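Local atomic coordinates of tannase (PDB entry 6YQ4), a protein that degrades gallotannins as a tannase of the alpha/beta-hydrolase type, probably by hydrolysing their ester bonds, and carries a bound magnesium ion. Residues K18-N23 and D88-G93; K25-R30 and S100-L105; G164-G169 and E242-S247; Y425-N430 and A453-K458. All blocks are in the same frame, centred on the assembly; numbering follows the deposited sequence.

Contact 1: K18-N23 and D88-G93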
loop_
_atom_site.group_PDB
_atom_site.type_symbol
_atom_site.label_atom_id
_atom_site.label_comp_id
_atom_site.label_asym_id
_atom_site.label_seq_id
_atom_site.Cartn_x
_atom_site.Cartn_y
_atom_site.Cartn_z
ATOM N N LYS A 18 27.915 11.615 4.320
ATOM C CA LYS A 18 26.891 12.544 4.769
ATOM C C LYS A 18 26.631 12.310 6.253
ATOM O O LYS A 18 27.210 11.412 6.876
ATOM C CB LYS A 18 25.610 12.401 3.928
ATOM C CG LYS A 18 25.815 12.778 2.460
ATOM C CD LYS A 18 24.571 12.605 1.609
ATOM C CE LYS A 18 24.775 13.308 0.253
ATOM N NZ LYS A 18 23.500 13.822 -0.371
ATOM N N GLU A 19 25.775 13.154 6.830
ATOM C CA GLU A 19 25.451 13.063 8.248
ATOM C C GLU A 19 24.158 13.818 8.506
ATOM O O GLU A 19 23.702 14.617 7.682
ATOM C CB GLU A 19 26.572 13.620 9.133
ATOM C CG GLU A 19 26.931 15.068 8.828
ATOM C CD GLU A 19 27.960 15.629 9.790
ATOM O OE1 GLU A 19 28.416 14.877 10.676
ATOM O OE2 GLU A 19 28.305 16.823 9.670
ATOM N N ILE A 20 23.566 13.540 9.664
ATOM C CA ILE A 20 22.366 14.235 10.106
ATOM C C ILE A 20 22.275 14.056 11.612
ATOM O O ILE A 20 22.665 13.017 12.151
ATOM C CB ILE A 20 21.101 13.715 9.373
ATOM C CG1 ILE A 20 19.874 14.541 9.759
ATOM C CG2 ILE A 20 20.857 12.238 9.664
ATOM C CD1 ILE A 20 18.617 14.051 9.136
ATOM N N LYS A 21 21.788 15.088 12.291
ATOM C CA LYS A 21 21.581 15.086 13.732
ATOM C C LYS A 21 20.081 15.124 13.981
ATOM O O LYS A 21 19.389 16.002 13.461
ATOM C CB LYS A 21 22.275 16.284 14.393
ATOM C CG LYS A 21 23.708 16.570 13.907
ATOM C CD LYS A 21 23.757 17.464 12.644
ATOM C CE LYS A 21 24.940 17.105 11.725
ATOM N NZ LYS A 21 24.783 17.625 10.322
ATOM N N ILE A 22 19.574 14.170 14.752
ATOM C CA ILE A 22 18.130 14.082 14.964
ATOM C C ILE A 22 17.675 14.982 16.111
ATOM O O ILE A 22 16.771 15.811 15.946
ATOM C CB ILE A 22 17.725 12.602 15.157
ATOM C CG1 ILE A 22 18.513 11.911 16.281
ATOM C CG2 ILE A 22 17.948 11.856 13.874
ATOM C CD1 ILE A 22 17.771 11.760 17.613
ATOM N N ASN A 23 18.301 14.839 17.282
ATOM C CA ASN A 23 18.120 15.753 18.404
ATOM C C ASN A 23 19.422 16.030 19.132
ATOM O O ASN A 23 19.464 16.961 19.940
ATOM C CB ASN A 23 17.091 15.217 19.425
ATOM C CG ASN A 23 15.727 14.907 18.808
ATOM O OD1 ASN A 23 15.569 13.940 18.065
ATOM N ND2 ASN A 23 14.731 15.723 19.139
ATOM N N ASP A 88 13.527 7.877 -2.097
ATOM C CA ASP A 88 13.500 8.674 -0.885
ATOM C C ASP A 88 14.906 9.048 -0.484
ATOM O O ASP A 88 15.873 8.371 -0.835
ATOM C CB ASP A 88 12.838 7.911 0.265
ATOM C CG ASP A 88 12.005 8.817 1.144
ATOM O OD1 ASP A 88 12.256 10.044 1.137
ATOM O OD2 ASP A 88 11.088 8.315 1.817
ATOM N N THR A 89 15.017 10.147 0.265
ATOM C CA THR A 89 16.294 10.570 0.812
ATOM C C THR A 89 16.252 10.536 2.333
ATOM O O THR A 89 15.189 10.435 2.958
ATOM C CB THR A 89 16.690 11.975 0.340
ATOM O OG1 THR A 89 15.659 12.915 0.672
ATOM C CG2 THR A 89 16.905 11.974 -1.162
ATOM N N VAL A 90 17.443 10.602 2.916
ATOM C CA VAL A 90 17.597 10.671 4.361
ATOM C C VAL A 90 17.299 12.098 4.796
ATOM O O VAL A 90 17.929 13.046 4.315
ATOM C CB VAL A 90 19.012 10.252 4.779
ATOM C CG1 VAL A 90 19.262 10.580 6.255
ATOM C CG2 VAL A 90 19.252 8.776 4.463
ATOM N N GLY A 91 16.326 12.257 5.692
ATOM C CA GLY A 91 16.067 13.546 6.298
ATOM C C GLY A 91 14.960 13.515 7.328
ATOM O O GLY A 91 14.749 12.504 8.001
ATOM N N LEU A 92 14.256 14.628 7.476
ATOM C CA LEU A 92 13.165 14.742 8.427
ATOM C C LEU A 92 11.835 14.767 7.689
ATOM O O LEU A 92 11.767 15.170 6.525
ATOM C CB LEU A 92 13.294 16.009 9.280
ATOM C CG LEU A 92 14.695 16.428 9.712
ATOM C CD1 LEU A 92 14.680 17.843 10.305
ATOM C CD2 LEU A 92 15.258 15.428 10.693
ATOM N N GLY A 93 10.776 14.322 8.378
ATOM C CA GLY A 93 9.423 14.486 7.879
ATOM C C GLY A 93 8.871 15.884 8.139
ATOM O O GLY A 93 9.509 16.750 8.741
#

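Contact 2: K25-R30 and S100-L105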
loop_
_atom_site.group_PDB
_atom_site.type_symbol
_atom_site.label_atom_id
_atom_site.label_comp_id
_atom_site.label_asym_id
_atom_site.label_seq_id
_atom_site.Cartn_x
_atom_site.Cartn_y
_atom_site.Cartn_z
ATOM N N LYS A 25 22.328 13.274 18.580
ATOM C CA LYS A 25 23.210 12.258 18.017
ATOM C C LYS A 25 23.533 12.582 16.563
ATOM O O LYS A 25 22.648 12.962 15.790
ATOM C CB LYS A 25 22.569 10.869 18.103
ATOM C CG LYS A 25 22.610 10.234 19.496
ATOM C CD LYS A 25 23.638 9.088 19.598
ATOM C CE LYS A 25 23.988 8.741 21.051
ATOM N NZ LYS A 25 24.747 9.809 21.763
ATOM N N LYS A 26 24.803 12.421 16.194
ATOM C CA LYS A 26 25.235 12.569 14.805
ATOM C C LYS A 26 25.203 11.199 14.130
ATOM O O LYS A 26 26.029 10.330 14.429
ATOM C CB LYS A 26 26.631 13.191 14.720
ATOM C CG LYS A 26 26.641 14.728 14.603
ATOM C CD LYS A 26 28.040 15.314 14.792
ATOM C CE LYS A 26 28.942 14.941 13.638
ATOM N NZ LYS A 26 30.371 14.903 14.042
ATOM N N ILE A 27 24.246 11.001 13.227
ATOM C CA ILE A 27 24.185 9.793 12.413
ATOM C C ILE A 27 25.023 10.045 11.162
ATOM O O ILE A 27 24.649 10.848 10.306
ATOM C CB ILE A 27 22.738 9.423 12.060
ATOM C CG1 ILE A 27 21.877 9.380 13.322
ATOM C CG2 ILE A 27 22.680 8.094 11.301
ATOM C CD1 ILE A 27 20.423 9.239 13.041
ATOM N N LYS A 28 26.178 9.393 11.073
ATOM C CA LYS A 28 27.024 9.447 9.889
ATOM C C LYS A 28 26.780 8.207 9.034
ATOM O O LYS A 28 26.637 7.092 9.554
ATOM C CB LYS A 28 28.503 9.546 10.275
ATOM C CG LYS A 28 28.867 10.847 10.992
ATOM C CD LYS A 28 30.346 10.937 11.342
ATOM C CE LYS A 28 31.231 10.654 10.133
ATOM N NZ LYS A 28 32.544 11.389 10.225
ATOM N N TYR A 29 26.722 8.407 7.720
ATOM C CA TYR A 29 26.438 7.316 6.798
ATOM C C TYR A 29 27.127 7.598 5.468
ATOM O O TYR A 29 27.579 8.715 5.197
ATOM C CB TYR A 29 24.923 7.114 6.605
ATOM C CG TYR A 29 24.210 8.343 6.076
ATOM C CD1 TYR A 29 23.989 8.513 4.711
ATOM C CD2 TYR A 29 23.781 9.343 6.941
ATOM C CE1 TYR A 29 23.347 9.631 4.229
ATOM C CE2 TYR A 29 23.144 10.471 6.466
ATOM C CZ TYR A 29 22.929 10.612 5.108
ATOM O OH TYR A 29 22.297 11.740 4.630
ATOM N N ARG A 30 27.209 6.563 4.642
ATOM C CA ARG A 30 27.755 6.663 3.294
ATOM C C ARG A 30 26.616 6.534 2.292
ATOM O O ARG A 30 25.896 5.529 2.292
ATOM C CB ARG A 30 28.799 5.583 3.045
ATOM C CG ARG A 30 30.102 5.860 3.699
ATOM C CD ARG A 30 31.144 4.802 3.345
ATOM N NE ARG A 30 32.241 4.894 4.296
ATOM C CZ ARG A 30 33.453 4.405 4.091
ATOM N NH1 ARG A 30 34.383 4.564 5.024
ATOM N NH2 ARG A 30 33.725 3.762 2.958
ATOM N N SER A 100 11.616 7.982 8.013
ATOM C CA SER A 100 11.762 6.548 8.218
ATOM C C SER A 100 13.164 6.052 7.876
ATOM O O SER A 100 13.654 5.101 8.505
ATOM C CB SER A 100 10.697 5.809 7.406
ATOM O OG SER A 100 10.976 5.877 6.029
ATOM N N LEU A 101 13.817 6.677 6.890
ATOM C CA LEU A 101 15.161 6.262 6.502
ATOM C C LEU A 101 16.188 6.701 7.534
ATOM O O LEU A 101 17.130 5.955 7.839
ATOM C CB LEU A 101 15.521 6.841 5.132
ATOM C CG LEU A 101 14.833 6.279 3.889
ATOM C CD1 LEU A 101 13.348 6.677 3.810
ATOM C CD2 LEU A 101 15.597 6.720 2.641
ATOM N N THR A 102 16.042 7.929 8.053
ATOM C CA THR A 102 16.888 8.374 9.160
ATOM C C THR A 102 16.687 7.489 10.386
ATOM O O THR A 102 17.647 7.138 11.080
ATOM C CB THR A 102 16.567 9.821 9.522
ATOM O OG1 THR A 102 16.811 10.687 8.401
ATOM C CG2 THR A 102 17.386 10.264 10.721
ATOM N N TYR A 103 15.433 7.142 10.679
ATOM C CA TYR A 103 15.145 6.219 11.766
ATOM C C TYR A 103 15.843 4.883 11.532
ATOM O O TYR A 103 16.502 4.347 12.432
ATOM C CB TYR A 103 13.629 6.035 11.908
ATOM C CG TYR A 103 13.225 5.716 13.331
ATOM C CD1 TYR A 103 13.436 4.439 13.859
ATOM C CD2 TYR A 103 12.667 6.693 14.158
ATOM C CE1 TYR A 103 13.111 4.138 15.175
ATOM C CE2 TYR A 103 12.329 6.397 15.474
ATOM C CZ TYR A 103 12.557 5.111 15.978
ATOM O OH TYR A 103 12.231 4.798 17.280
ATOM N N ALA A 104 15.729 4.351 10.311
ATOM C CA ALA A 104 16.348 3.074 9.986
ATOM C C ALA A 104 17.861 3.121 10.211
ATOM O O ALA A 104 18.437 2.223 10.842
ATOM C CB ALA A 104 16.009 2.681 8.548
ATOM N N LEU A 105 18.518 4.179 9.727
ATOM C CA LEU A 105 19.966 4.284 9.877
ATOM C C LEU A 105 20.375 4.352 11.341
ATOM O O LEU A 105 21.395 3.771 11.730
ATOM C CB LEU A 105 20.494 5.505 9.128
ATOM C CG LEU A 105 20.652 5.356 7.612
ATOM C CD1 LEU A 105 20.946 6.722 7.017
ATOM C CD2 LEU A 105 21.745 4.343 7.252
#

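Contact 3: G164-G169 and E242-S247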
loop_
_atom_site.group_PDB
_atom_site.type_symbol
_atom_site.label_atom_id
_atom_site.label_comp_id
_atom_site.label_asym_id
_atom_site.label_seq_id
_atom_site.Cartn_x
_atom_site.Cartn_y
_atom_site.Cartn_z
ATOM N N GLY A 164 5.678 0.991 2.624
ATOM C CA GLY A 164 4.954 1.876 1.731
ATOM C C GLY A 164 3.675 2.351 2.383
ATOM O O GLY A 164 3.241 1.835 3.413
ATOM N N THR A 165 3.079 3.359 1.767
ATOM C CA THR A 165 1.853 3.984 2.243
ATOM C C THR A 165 0.897 4.075 1.074
ATOM O O THR A 165 1.285 4.525 -0.011
ATOM C CB THR A 165 2.110 5.394 2.802
ATOM O OG1 THR A 165 2.948 5.323 3.967
ATOM C CG2 THR A 165 0.796 6.080 3.151
ATOM N N SER A 166 -0.333 3.612 1.288
ATOM C CA SER A 166 -1.439 3.827 0.361
ATOM C C SER A 166 -1.210 2.985 -0.870
ATOM O O SER A 166 -1.098 1.759 -0.767
ATOM C CB SER A 166 -1.588 5.318 0.004
ATOM O OG SER A 166 -2.895 5.632 -0.446
ATOM N N ALA A 167 -1.140 3.633 -2.036
ATOM C CA ALA A 167 -0.727 2.947 -3.253
ATOM C C ALA A 167 0.609 2.248 -3.038
ATOM O O ALA A 167 0.806 1.110 -3.485
ATOM C CB ALA A 167 -0.630 3.942 -4.424
ATOM N N GLY A 168 1.529 2.906 -2.322
ATOM C CA GLY A 168 2.813 2.300 -2.022
ATOM C C GLY A 168 2.753 1.194 -0.990
ATOM O O GLY A 168 3.657 0.352 -0.949
ATOM N N GLY A 169 1.721 1.190 -0.141
ATOM C CA GLY A 169 1.474 0.029 0.699
ATOM C C GLY A 169 0.978 -1.153 -0.109
ATOM O O GLY A 169 1.368 -2.297 0.140
ATOM N N GLU A 242 1.129 14.340 -2.274
ATOM C CA GLU A 242 -0.178 14.861 -1.893
ATOM C C GLU A 242 -1.214 13.775 -1.694
ATOM O O GLU A 242 -2.262 14.053 -1.108
ATOM C CB GLU A 242 -0.718 15.842 -2.929
ATOM C CG GLU A 242 0.309 16.764 -3.537
ATOM C CD GLU A 242 -0.290 17.641 -4.618
ATOM O OE1 GLU A 242 -1.525 17.813 -4.619
ATOM O OE2 GLU A 242 0.468 18.154 -5.467
ATOM N N TYR A 243 -0.987 12.567 -2.197
ATOM C CA TYR A 243 -1.930 11.498 -1.902
ATOM C C TYR A 243 -1.719 10.937 -0.501
ATOM O O TYR A 243 -2.680 10.488 0.140
ATOM C CB TYR A 243 -1.762 10.363 -2.890
ATOM C CG TYR A 243 -2.475 10.511 -4.186
ATOM C CD1 TYR A 243 -3.806 10.183 -4.285
ATOM C CD2 TYR A 243 -1.795 10.916 -5.323
ATOM C CE1 TYR A 243 -4.463 10.285 -5.467
ATOM C CE2 TYR A 243 -2.433 11.020 -6.504
ATOM C CZ TYR A 243 -3.768 10.706 -6.578
ATOM O OH TYR A 243 -4.413 10.806 -7.768
ATOM N N ASN A 244 -0.465 10.943 -0.042
ATOM C CA ASN A 244 0.026 10.233 1.134
ATOM C C ASN A 244 0.187 11.119 2.363
ATOM O O ASN A 244 0.075 10.624 3.486
ATOM C CB ASN A 244 1.376 9.586 0.811
ATOM C CG ASN A 244 1.239 8.372 -0.094
ATOM O OD1 ASN A 244 0.141 8.017 -0.529
ATOM N ND2 ASN A 244 2.352 7.741 -0.392
ATOM N N ASP A 245 0.449 12.409 2.188
ATOM C CA ASP A 245 0.646 13.331 3.306
ATOM C C ASP A 245 -0.589 14.220 3.448
ATOM O O ASP A 245 -0.648 15.317 2.883
ATOM C CB ASP A 245 1.889 14.166 3.094
ATOM C CG ASP A 245 2.238 14.998 4.307
ATOM O OD1 ASP A 245 3.425 15.392 4.435
ATOM O OD2 ASP A 245 1.326 15.239 5.133
ATOM N N ARG A 246 -1.583 13.739 4.222
ATOM C CA ARG A 246 -2.830 14.469 4.475
ATOM C C ARG A 246 -2.641 15.709 5.395
ATOM O O ARG A 246 -3.650 16.307 5.798
ATOM C CB ARG A 246 -3.888 13.538 5.074
ATOM C CG ARG A 246 -4.412 12.509 4.101
ATOM C CD ARG A 246 -4.677 13.153 2.727
ATOM N NE ARG A 246 -4.843 12.139 1.691
ATOM C CZ ARG A 246 -5.958 11.451 1.474
ATOM N NH1 ARG A 246 -7.048 11.658 2.214
ATOM N NH2 ARG A 246 -5.982 10.549 0.508
ATOM N N SER A 247 -1.429 16.133 5.747
ATOM C CA SER A 247 -1.245 17.371 6.489
ATOM C C SER A 247 -1.004 18.575 5.580
ATOM O O SER A 247 -0.761 19.679 6.086
ATOM C CB SER A 247 -0.082 17.230 7.482
ATOM O OG SER A 247 1.174 17.434 6.853
#

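Contact 4: Y425-N430 and A453-K458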
loop_
_atom_site.group_PDB
_atom_site.type_symbol
_atom_site.label_atom_id
_atom_site.label_comp_id
_atom_site.label_asym_id
_atom_site.label_seq_id
_atom_site.Cartn_x
_atom_site.Cartn_y
_atom_site.Cartn_z
ATOM N N TYR A 425 -4.496 -12.780 -5.509
ATOM C CA TYR A 425 -4.319 -13.955 -6.356
ATOM C C TYR A 425 -2.979 -14.647 -6.144
ATOM O O TYR A 425 -2.709 -15.648 -6.810
ATOM C CB TYR A 425 -4.463 -13.593 -7.839
ATOM C CG TYR A 425 -5.724 -12.854 -8.173
ATOM C CD1 TYR A 425 -6.953 -13.498 -8.169
ATOM C CD2 TYR A 425 -5.689 -11.499 -8.482
ATOM C CE1 TYR A 425 -8.124 -12.813 -8.478
ATOM C CE2 TYR A 425 -6.845 -10.802 -8.778
ATOM C CZ TYR A 425 -8.058 -11.464 -8.775
ATOM O OH TYR A 425 -9.200 -10.766 -9.073
ATOM N N TYR A 426 -2.130 -14.145 -5.256
ATOM C CA TYR A 426 -0.799 -14.710 -5.087
ATOM C C TYR A 426 -0.538 -15.271 -3.694
ATOM O O TYR A 426 0.447 -15.986 -3.514
ATOM C CB TYR A 426 0.278 -13.653 -5.414
ATOM C CG TYR A 426 0.303 -13.196 -6.869
ATOM C CD1 TYR A 426 1.025 -13.896 -7.836
ATOM C CD2 TYR A 426 -0.400 -12.068 -7.271
ATOM C CE1 TYR A 426 1.053 -13.482 -9.156
ATOM C CE2 TYR A 426 -0.384 -11.651 -8.590
ATOM C CZ TYR A 426 0.333 -12.357 -9.526
ATOM O OH TYR A 426 0.335 -11.904 -10.820
ATOM N N ILE A 427 -1.373 -14.971 -2.719
ATOM C CA ILE A 427 -1.118 -15.368 -1.345
ATOM C C ILE A 427 -1.569 -16.807 -1.160
ATOM O O ILE A 427 -2.727 -17.137 -1.417
ATOM C CB ILE A 427 -1.848 -14.437 -0.370
ATOM C CG1 ILE A 427 -1.264 -13.022 -0.435
ATOM C CG2 ILE A 427 -1.762 -14.992 1.049
ATOM C CD1 ILE A 427 -2.127 -11.984 0.215
ATOM N N ASP A 428 -0.653 -17.645 -0.677
ATOM C CA ASP A 428 -0.753 -19.097 -0.578
ATOM C C ASP A 428 -0.142 -19.512 0.743
ATOM O O ASP A 428 0.608 -18.750 1.364
ATOM C CB ASP A 428 0.073 -19.808 -1.662
ATOM C CG ASP A 428 -0.759 -20.521 -2.641
ATOM O OD1 ASP A 428 -1.998 -20.438 -2.514
ATOM O OD2 ASP A 428 -0.169 -21.172 -3.534
ATOM N N SER A 429 -0.369 -20.770 1.128
ATOM C CA SER A 429 0.418 -21.286 2.233
ATOM C C SER A 429 1.898 -21.337 1.869
ATOM O O SER A 429 2.739 -21.336 2.767
ATOM C CB SER A 429 -0.116 -22.659 2.695
ATOM O OG SER A 429 0.305 -23.724 1.867
ATOM N N ASN A 430 2.240 -21.299 0.577
ATOM C CA ASN A 430 3.638 -21.309 0.139
ATOM C C ASN A 430 4.262 -19.927 -0.015
ATOM O O ASN A 430 5.473 -19.849 -0.259
ATOM C CB ASN A 430 3.777 -22.029 -1.192
ATOM C CG ASN A 430 3.337 -23.455 -1.111
ATOM O OD1 ASN A 430 3.726 -24.178 -0.198
ATOM N ND2 ASN A 430 2.484 -23.867 -2.047
ATOM N N ALA A 453 -8.548 -5.634 6.000
ATOM C CA ALA A 453 -8.952 -6.786 6.824
ATOM C C ALA A 453 -8.950 -8.081 6.019
ATOM O O ALA A 453 -8.452 -9.117 6.496
ATOM C CB ALA A 453 -10.349 -6.579 7.423
ATOM N N ILE A 454 -9.524 -8.050 4.803
ATOM C CA ILE A 454 -9.530 -9.241 3.947
ATOM C C ILE A 454 -8.108 -9.667 3.590
ATOM O O ILE A 454 -7.797 -10.861 3.552
ATOM C CB ILE A 454 -10.372 -8.990 2.688
ATOM C CG1 ILE A 454 -11.864 -9.104 3.001
ATOM C CG2 ILE A 454 -9.944 -9.914 1.542
ATOM C CD1 ILE A 454 -12.702 -8.510 1.870
ATOM N N LEU A 455 -7.214 -8.710 3.323
ATOM C CA LEU A 455 -5.817 -9.082 3.091
ATOM C C LEU A 455 -5.234 -9.773 4.321
ATOM O O LEU A 455 -4.617 -10.843 4.221
ATOM C CB LEU A 455 -4.999 -7.850 2.745
ATOM C CG LEU A 455 -3.498 -7.991 2.533
ATOM C CD1 LEU A 455 -3.229 -8.667 1.219
ATOM C CD2 LEU A 455 -2.875 -6.606 2.544
ATOM N N ALA A 456 -5.435 -9.165 5.492
ATOM C CA ALA A 456 -4.949 -9.731 6.739
ATOM C C ALA A 456 -5.524 -11.128 6.982
ATOM O O ALA A 456 -4.808 -12.029 7.426
ATOM C CB ALA A 456 -5.276 -8.765 7.886
ATOM N N LEU A 457 -6.795 -11.354 6.654
ATOM C CA LEU A 457 -7.357 -12.685 6.906
ATOM C C LEU A 457 -6.741 -13.725 5.988
ATOM O O LEU A 457 -6.478 -14.863 6.405
ATOM C CB LEU A 457 -8.871 -12.682 6.726
ATOM C CG LEU A 457 -9.672 -11.964 7.807
ATOM C CD1 LEU A 457 -11.032 -11.441 7.279
ATOM C CD2 LEU A 457 -9.835 -12.882 8.966
ATOM N N LYS A 458 -6.584 -13.365 4.720
ATOM C CA LYS A 458 -6.023 -14.271 3.732
ATOM C C LYS A 458 -4.617 -14.683 4.119
ATOM O O LYS A 458 -4.251 -15.862 4.003
ATOM C CB LYS A 458 -6.056 -13.594 2.361
ATOM C CG LYS A 458 -5.530 -14.429 1.241
ATOM C CD LYS A 458 -6.418 -15.622 1.005
ATOM C CE LYS A 458 -5.796 -16.519 -0.052
ATOM N NZ LYS A 458 -6.371 -17.915 -0.047
#

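Contact 1: K18-N23 and D88-G93
I20 is the side chain that joins the edge strand to the loop at V90-L92. Its CG1 stands opposite the backbone N (chi1 -175°), and the next torsion is also extended. CD1 is therefore pushed straight out from the strand. It rests on the main chain of the loop, with I20 CD1 3.8 Å from G91 CA. The other branch of I20 turns to V90, where I20 CG2 meets V90 CG1 at 4.1 Å. This is the better-backed side of the contact. Behind it V90 also touches Y29 and Y52, and it reaches T102 and L105 of helix 100-106.

The other flank faces solvent. The L92 side chain leans in toward I20, and its CD2 lies 4.0 Å from I20 CD1. The spacing is much the same as at V90, but L92 itself remains exposed. No hydrogen bond links the two segments; the touching atoms are carbons. E19 and K21 leave the strand on its outer face, directed away from the loop. They form a long salt bridge there, with K21 NZ 3.7 Å from E19 OE2. K18 extends to a salt bridge with E33.

Strand 16-21 pairs with strand 26-36 as the outermost strand at this end of the sheet. It precedes the antiparallel pair 26-36 and 48-54, which matches the first two strands of the alpha/beta-hydrolase fold. I20 thus packs an N-terminal extension of that fold against the loop leading into its first helix.

Contact 2: K25-R30 and S100-L105
The Y29 ring takes L105 CD1 over one face. The methyl stands 3.7 Å above the ring plane, displaced toward the rim. It makes a CH-pi contact, with L105 CD1 4.1 Å from the centroid of the Y29 ring and 24° off the normal. Its nearest ring atom is Y29 CG, on the side of the ring next to the backbone. The two side chains meet at about a right angle. Y29 CG lies between its own backbone N and carbonyl carbon (chi1 59°), and this torsion brings a ring face to L105 CD1. K18 also touches Y29.

I27, two residues earlier on the same face of the strand, spans one helical turn. Its CG2 packs on the root of the leucine, with I27 CG2 4.0 Å from L105 CB. Its longer branch reaches back to T102, where I27 CD1 lies 4.0 Å from T102 CG2.

Helix 100-106 forms the crossover from strand 73-76 to its parallel neighbour 110-114, a beta-alpha-beta unit. This is the place of the first helix in the alpha/beta-hydrolase fold. Its segment 100-105 runs almost perpendicular to strand 26-30, at 94°, with axes 9.7 Å apart at their closest.

T102 divides its two branches. The methyl faces I27, while OG1 is hydrogen-bonded to the carbonyl of G91. L105 and L101 also rest on V111 of strand 110-114. K28 points away from the helix, and R30 on that strand pairs with E55 and makes a cation-pi contact with F58. The side chain of L105 is about 14 Å from the bound magnesium ion.

Contact 3: G164-G169 and E242-S247
N244 points its amide at the turn T165-S166, and its side chain runs past that of T165 in the opposite direction. The T165 methyl lies beside the amide carbon, with T165 CG2 4.0 Å from N244 CG. The two ends of the amide do different things. N244 OD1 presses on the serine, 3.2 Å from S166 CB. This oxygen is buried by the contact and has no polar partner in the model. N244 ND2 is hydrogen-bonded to the carbonyl of V79, and it also lies 3.4 Å from T165 O. That bond to V79 helps to fix which way round the amide sits.

S166 turns its hydroxyl along another path. Its OG is placed opposite the backbone N (chi1 -157°) and is hydrogen-bonded to H476 NE2. N244 therefore meets the CB of S166 more closely than its OG. The backbone of S166 has a positive phi of 71°, and G164 and G168 stand two residues to each side. This matches the GxSxG nucleophile elbow of alpha/beta hydrolases. S166 and H476 are probably part of a Ser-His-Asp triad. A glycerol lies about 4 Å from S166, which may mark the pocket.

Beyond N244 the chain folds back on itself. R246 NE donates to Y243 O at 3.1 Å, from well above the carbonyl plane. D245 OD2 accepts from S247 N at 3.0 Å, an Asx turn, and from S247 OG.

The segment 164-166 links strand 160-163 to helix 167-177. The short helix 240-244 comes over it from the connection between the small antiparallel strands 228-232 and 252-256.

Contact 4: Y425-N430 and A453-K458
I427 fills the contact with L455 and K458 of the helix. The two residues before it, Y425 and Y426, point away from the helix. Their hydroxyls are hydrogen-bonded to E213 and D183.

At I427 the chain turns a side chain inward. CG1 lies beside the backbone N (chi1 -66°), which leaves CG2 opposite it, and the two branches separate. The longer one crosses L455 at about a right angle, with I427 CD1 3.6 Å from L455 CD1. The shorter one lies along the stem of the lysine, with I427 CG2 3.8 Å from K458 CG.

The helix belongs to a beta-alpha-beta crossover of the alpha/beta-hydrolase sheet. Helix 450-461 connects strand 435-439 to its parallel neighbour 465-469, and the loop 425-430 leads into the first of these.

K458 runs counter to I427. Its chain bends at chi2 (66°), which brings the aliphatic K458 CE to 3.4 Å from I427 O. D428 follows, its CB directed away from the helix. Its carboxylate and the lysine are opposite in charge but not in contact, with D428 OD1 5.6 Å from K458 NZ. At S429 the backbone carbonyl accepts a hydrogen bond from K464 NZ.

Overall arrangement
From the N terminus, contact 1 opens on the edge strand 16-21 and closes at the loop 88-93. Contact 2 opens on the next strand and closes on helix 100-106, so the two cross. They also touch: I20 pairs with I27 in the sheet. Together they tie the antiparallel end of the sheet to the first crossover. Contact 3 follows in series, closing a loop from the probable elbow after strand 160-163 to the helix 240-244. Contact 4 closes a short loop late in the chain, around strand 435-439. Its centre is about 35 Å from that of contact 1, across the centre of the chain, and about 22 Å from that of contact 3.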